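PDB 4PQG: glycosyltransferase Gtf1 from Streptococcus pneumoniae, which is a GT-B-type glycosyltransferase with two Rossmann-like domains and an added extended beta-sheet domain, and binds uridine-5'-diphosphate. Local coordinates for residues Q295-F298 / A299-Q303; A334-A338 / K339-I343. One frame throughout, in Å; residues are numbered along the deposited sequence.

Contact 1 of 2, residues Q295-F298 / A299-Q303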
loop_
_atom_site.group_PDB
_atom_site.type_symbol
_atom_site.label_atom_id
_atom_site.label_comp_id
_atom_site.label_asym_id
_atom_site.label_seq_id
_atom_site.Cartn_x
_atom_site.Cartn_y
_atom_site.Cartn_z
ATOM N N GLN A 295 3.880 23.259 -9.482
ATOM C CA GLN A 295 3.347 24.624 -9.621
ATOM C C GLN A 295 3.702 25.222 -10.987
ATOM O O GLN A 295 2.823 25.695 -11.715
ATOM C CB GLN A 295 3.799 25.537 -8.471
ATOM C CG GLN A 295 2.924 26.779 -8.342
ATOM C CD GLN A 295 1.574 26.467 -7.726
ATOM O OE1 GLN A 295 1.502 26.114 -6.558
ATOM N NE2 GLN A 295 0.494 26.601 -8.511
ATOM N N GLU A 296 4.985 25.162 -11.339
ATOM C CA GLU A 296 5.469 25.621 -12.636
ATOM C C GLU A 296 4.727 24.959 -13.793
ATOM O O GLU A 296 4.386 25.621 -14.781
ATOM C CB GLU A 296 6.980 25.371 -12.786
ATOM C CG GLU A 296 7.851 26.183 -11.829
ATOM C CD GLU A 296 9.330 25.782 -11.850
ATOM O OE1 GLU A 296 9.680 24.742 -12.452
ATOM O OE2 GLU A 296 10.155 26.516 -11.254
ATOM N N GLN A 297 4.496 23.651 -13.693
ATOM C CA GLN A 297 3.857 22.941 -14.803
ATOM C C GLN A 297 2.393 23.328 -14.957
ATOM O O GLN A 297 1.900 23.434 -16.073
ATOM C CB GLN A 297 4.046 21.427 -14.684
ATOM C CG GLN A 297 5.481 21.001 -14.964
ATOM C CD GLN A 297 5.802 19.625 -14.428
ATOM O OE1 GLN A 297 5.147 19.124 -13.512
ATOM N NE2 GLN A 297 6.804 18.999 -15.009
ATOM N N PHE A 298 1.707 23.549 -13.838
ATOM C CA PHE A 298 0.339 24.052 -13.895
ATOM C C PHE A 298 0.271 25.383 -14.648
ATOM O O PHE A 298 -0.597 25.586 -15.511
ATOM C CB PHE A 298 -0.272 24.150 -12.483
ATOM C CG PHE A 298 -0.983 22.885 -12.054
ATOM C CD1 PHE A 298 -2.021 22.357 -12.831
ATOM C CD2 PHE A 298 -0.605 22.216 -10.906
ATOM C CE1 PHE A 298 -2.667 21.182 -12.468
ATOM C CE2 PHE A 298 -1.252 21.060 -10.524
ATOM C CZ PHE A 298 -2.286 20.539 -11.308
ATOM N N ALA A 299 1.224 26.264 -14.350
ATOM C CA ALA A 299 1.298 27.580 -14.988
ATOM C C ALA A 299 1.675 27.480 -16.457
ATOM O O ALA A 299 1.135 28.202 -17.285
ATOM C CB ALA A 299 2.276 28.481 -14.241
ATOM N N LYS A 300 2.590 26.572 -16.781
ATOM C CA LYS A 300 3.105 26.455 -18.147
ATOM C C LYS A 300 2.147 25.724 -19.101
ATOM O O LYS A 300 2.032 26.081 -20.282
ATOM C CB LYS A 300 4.469 25.760 -18.118
ATOM C CG LYS A 300 5.306 25.938 -19.371
ATOM C CD LYS A 300 6.379 24.863 -19.452
ATOM C CE LYS A 300 7.657 25.382 -20.075
ATOM N NZ LYS A 300 7.424 25.883 -21.455
ATOM N N TYR A 301 1.461 24.701 -18.601
ATOM C CA TYR A 301 0.692 23.813 -19.485
ATOM C C TYR A 301 -0.831 23.873 -19.362
ATOM O O TYR A 301 -1.541 23.327 -20.217
ATOM C CB TYR A 301 1.156 22.362 -19.313
ATOM C CG TYR A 301 2.624 22.139 -19.590
ATOM C CD1 TYR A 301 3.103 22.026 -20.898
ATOM C CD2 TYR A 301 3.530 22.016 -18.545
ATOM C CE1 TYR A 301 4.449 21.810 -21.151
ATOM C CE2 TYR A 301 4.874 21.790 -18.784
ATOM C CZ TYR A 301 5.327 21.691 -20.087
ATOM O OH TYR A 301 6.661 21.486 -20.322
ATOM N N THR A 302 -1.327 24.516 -18.307
ATOM C CA THR A 302 -2.756 24.515 -18.006
ATOM C C THR A 302 -3.287 25.926 -17.711
ATOM O O THR A 302 -2.519 26.868 -17.531
ATOM C CB THR A 302 -3.101 23.602 -16.802
ATOM O OG1 THR A 302 -2.976 24.337 -15.581
ATOM C CG2 THR A 302 -2.206 22.350 -16.746
ATOM N N GLN A 303 -4.611 26.045 -17.633
ATOM C CA GLN A 303 -5.256 27.294 -17.269
ATOM C C GLN A 303 -5.612 27.335 -15.780
ATOM O O GLN A 303 -6.399 28.175 -15.367
ATOM C CB GLN A 303 -6.511 27.515 -18.132
ATOM C CG GLN A 303 -6.240 27.717 -19.621
ATOM C CD GLN A 303 -5.405 28.956 -19.916
ATOM O OE1 GLN A 303 -5.728 30.070 -19.481
ATOM N NE2 GLN A 303 -4.317 28.768 -20.660
#
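Two donors from one residue grip the carbonyl oxygen of Phe-298: Thr-302 OG1 lies 2.7 Å from Phe-298 O, and Thr-302 N reaches the same oxygen at 3.1 Å. The hydroxyl stays fairly near the carbonyl plane, tilted 21° from it, whereas the amide sits well above that plane and its bond is fairly bent. A chi1 of 87° sets OG1 between the backbone N and carbonyl carbon of Thr-302, which turns it back onto the last turn. Thr-302 OG1 also meets the edge of the Phe-298 ring, 3.5 Å from CD1, and it is bonded to His-304 N further on. The Phe-298 ring itself packs inward against Phe-274, Phe-283 and Ile-308. One residue earlier on each side, Tyr-301 N bonds to Gln-297 O at 2.9 Å. Gln-297 CB touches the Tyr-301 ring at its edge, 3.9 Å from CD2, with amide and ring planes 61° apart; their polar ends go to His-253 and Asn-260. Lys-300 CG rests over the centre of one face of that ring, while its NZ pairs with Glu-261. This is the C-terminal end of a helix in a Rossmann-like beta-alpha-beta unit, where Thr-302 leaves helical geometry before strand 308-310.

Contact 2 of 2, residues A334-A338 / K339-I343. With UDP (uridine-5'-diphosphate), chain C.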
loop_
_atom_site.group_PDB
_atom_site.type_symbol
_atom_site.label_atom_id
_atom_site.label_comp_id
_atom_site.label_asym_id
_atom_site.label_seq_id
_atom_site.Cartn_x
_atom_site.Cartn_y
_atom_site.Cartn_z
ATOM N N ALA A 334 14.798 -2.182 1.331
ATOM C CA ALA A 334 13.417 -2.520 1.700
ATOM C C ALA A 334 12.477 -1.856 0.713
ATOM O O ALA A 334 12.382 -0.629 0.661
ATOM C CB ALA A 334 13.105 -2.097 3.135
ATOM N N SER A 335 11.830 -2.679 -0.106
ATOM C CA SER A 335 10.922 -2.191 -1.141
ATOM C C SER A 335 10.101 -3.315 -1.741
ATOM O O SER A 335 10.434 -4.515 -1.617
ATOM C CB SER A 335 11.704 -1.477 -2.261
ATOM O OG SER A 335 12.400 -2.392 -3.098
ATOM N N ARG A 336 9.019 -2.934 -2.405
ATOM C CA ARG A 336 8.419 -3.814 -3.390
ATOM C C ARG A 336 9.536 -4.345 -4.300
ATOM O O ARG A 336 10.451 -3.600 -4.682
ATOM C CB ARG A 336 7.390 -3.068 -4.236
ATOM C CG ARG A 336 6.180 -2.543 -3.461
ATOM C CD ARG A 336 5.301 -1.661 -4.343
ATOM N NE ARG A 336 5.951 -0.378 -4.623
ATOM C CZ ARG A 336 6.301 0.041 -5.835
ATOM N NH1 ARG A 336 6.080 -0.720 -6.908
ATOM N NH2 ARG A 336 6.890 1.228 -5.978
ATOM N N LEU A 337 9.460 -5.632 -4.639
ATOM C CA LEU A 337 10.408 -6.218 -5.585
ATOM C C LEU A 337 9.918 -5.979 -7.009
ATOM O O LEU A 337 9.383 -6.868 -7.676
ATOM C CB LEU A 337 10.644 -7.700 -5.285
ATOM C CG LEU A 337 10.835 -8.081 -3.815
ATOM C CD1 LEU A 337 11.047 -9.591 -3.702
ATOM C CD2 LEU A 337 11.969 -7.311 -3.114
ATOM N N ALA A 338 10.118 -4.746 -7.453
ATOM C CA ALA A 338 9.505 -4.242 -8.643
ATOM C C ALA A 338 10.621 -3.682 -9.491
ATOM O O ALA A 338 11.633 -3.231 -8.953
ATOM C CB ALA A 338 8.492 -3.142 -8.289
ATOM N N LYS A 339 10.433 -3.716 -10.810
ATOM C CA LYS A 339 11.450 -3.265 -11.763
ATOM C C LYS A 339 11.996 -1.880 -11.452
ATOM O O LYS A 339 13.207 -1.706 -11.454
ATOM C CB LYS A 339 10.901 -3.284 -13.195
ATOM C CG LYS A 339 10.698 -4.674 -13.740
ATOM C CD LYS A 339 10.234 -4.647 -15.192
ATOM C CE LYS A 339 10.238 -6.051 -15.786
ATOM N NZ LYS A 339 9.678 -7.053 -14.841
ATOM N N GLU A 340 11.107 -0.919 -11.157
ATOM C CA GLU A 340 11.504 0.481 -10.896
ATOM C C GLU A 340 12.430 0.673 -9.674
ATOM O O GLU A 340 13.021 1.754 -9.495
ATOM C CB GLU A 340 10.268 1.406 -10.788
ATOM C CG GLU A 340 9.430 1.180 -9.518
ATOM C CD GLU A 340 8.080 1.897 -9.528
ATOM O OE1 GLU A 340 7.831 2.748 -10.422
ATOM O OE2 GLU A 340 7.255 1.614 -8.628
ATOM N N LYS A 341 12.555 -0.362 -8.842
ATOM C CA LYS A 341 13.479 -0.326 -7.688
ATOM C C LYS A 341 14.872 -0.888 -8.043
ATOM O O LYS A 341 15.830 -0.687 -7.301
ATOM C CB LYS A 341 12.900 -1.104 -6.487
ATOM C CG LYS A 341 11.533 -0.608 -5.986
ATOM C CD LYS A 341 11.616 0.757 -5.274
ATOM C CE LYS A 341 10.231 1.265 -4.883
ATOM N NZ LYS A 341 10.252 2.332 -3.833
ATOM N N HIS A 342 14.959 -1.607 -9.168
ATOM C CA HIS A 342 16.228 -2.129 -9.712
ATOM C C HIS A 342 17.094 -2.807 -8.698
ATOM O O HIS A 342 18.321 -2.599 -8.678
ATOM C CB HIS A 342 17.039 -1.019 -10.381
ATOM C CG HIS A 342 16.259 -0.216 -11.378
ATOM N ND1 HIS A 342 16.067 -0.628 -12.651
ATOM C CD2 HIS A 342 15.606 1.006 -11.253
ATOM C CE1 HIS A 342 15.332 0.292 -13.311
ATOM N NE2 HIS A 342 15.055 1.295 -12.454
ATOM N N ILE A 343 16.487 -3.632 -7.850
ATOM C CA ILE A 343 17.243 -4.333 -6.819
ATOM C C ILE A 343 18.310 -5.229 -7.453
ATOM O O ILE A 343 19.354 -5.473 -6.838
ATOM C CB ILE A 343 16.329 -5.082 -5.832
ATOM C CG1 ILE A 343 15.431 -4.084 -5.087
ATOM C CG2 ILE A 343 17.150 -5.856 -4.811
ATOM C CD1 ILE A 343 14.312 -4.735 -4.309
HETATM N N1 UDP C . 7.632 -2.121 3.831
HETATM C C2 UDP C . 7.395 -3.047 4.870
HETATM N N3 UDP C . 8.028 -4.211 4.854
HETATM C C4 UDP C . 8.886 -4.555 3.883
HETATM C C5 UDP C . 9.144 -3.670 2.832
HETATM C C6 UDP C . 8.491 -2.432 2.837
HETATM O O2 UDP C . 6.607 -2.782 5.812
HETATM O O4 UDP C . 9.444 -5.673 3.945
HETATM C "C1'" UDP C . 6.947 -0.822 3.898
HETATM C "C2'" UDP C . 7.959 0.244 4.309
HETATM O "O2'" UDP C . 8.135 0.365 5.735
HETATM C "C3'" UDP C . 7.426 1.531 3.702
HETATM C "C4'" UDP C . 6.585 1.055 2.520
HETATM O "O4'" UDP C . 6.477 -0.374 2.626
HETATM O "O3'" UDP C . 6.583 2.219 4.634
HETATM C "C5'" UDP C . 7.224 1.380 1.171
HETATM O "O5'" UDP C . 7.120 2.776 0.950
HETATM P PA UDP C . 8.134 3.549 -0.024
HETATM O O1A UDP C . 7.748 5.004 -0.063
HETATM O O2A UDP C . 9.529 3.183 0.426
HETATM O O3A UDP C . 8.067 2.814 -1.458
HETATM P PB UDP C . 6.854 2.633 -2.501
HETATM O O1B UDP C . 7.498 2.878 -3.847
HETATM O O2B UDP C . 6.363 1.211 -2.281
HETATM O O3B UDP C . 5.844 3.716 -2.172
HETATM O O HOH W 1 10.592 1.121 -0.816
HETATM O O HOH W 2 13.814 -4.797 -8.193
#
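The Arg-336 guanidinium is met at its edge by both Glu-340 and the beta phosphate of UDP, while Lys-341 CE comes up obliquely, 3.5 Å from NH2. Glu-340 OE2 stands 2.7 Å from Arg-336 NH2, almost exactly in the guanidinium plane, and takes a second, weak bond from NH1. The carboxylate is turned 84° against the guanidinium and uses the anti side of OE2. On the phosphate side two nearly straight bonds fix the guanidinium's rotation: Arg-336 NE to UDP O2B at 2.9 Å and NH2 to UDP O1B at 2.8 Å. This loop, between strand 330-334 and helix 343-353 of the GT-B fold, thus brings Arg-336 and Lys-341 to the diphosphate. Lys-341 bends at chi2 (-71°), runs past Ser-335 and the carbonyl of Arg-336, and places NZ 2.8 Å from UDP O1B; Glu-412 forms a salt bridge with the same NZ. Both cations would help offset the charge on O1B, though each also has a carboxylate partner. Back along the Lys-341 chain, Ser-335 OG bonds to Arg-336 O and touches Ile-343 CD1 at 3.3 Å; that methyl also packs against Leu-337 CD2. A water bridges Ala-338 O and Ile-343 N, just where the helix begins.

Both contacts are local, each a single run of chain at one end of a helix, but the ends differ: contact 1 closes helix 288-301, contact 2 leads into helix 343-353. They flank different parallel sheets, the seven-stranded one beside contact 1 and the six-stranded one from which contact 2 emerges. Their centres lie 32 Å apart and their nearest atoms about 17 Å, so they do not touch. Both are partly buried. Contact 1 sits in the outer part of the chain, 30 Å from its centre, and relies on uncharged backbone and hydroxyl bonds over an inward-facing aromatic. Contact 2, 14 Å from the centre at the ligand pocket, rests on a salt bridge, and its Arg-336 and Lys-341 hydrogen-bond to UDP.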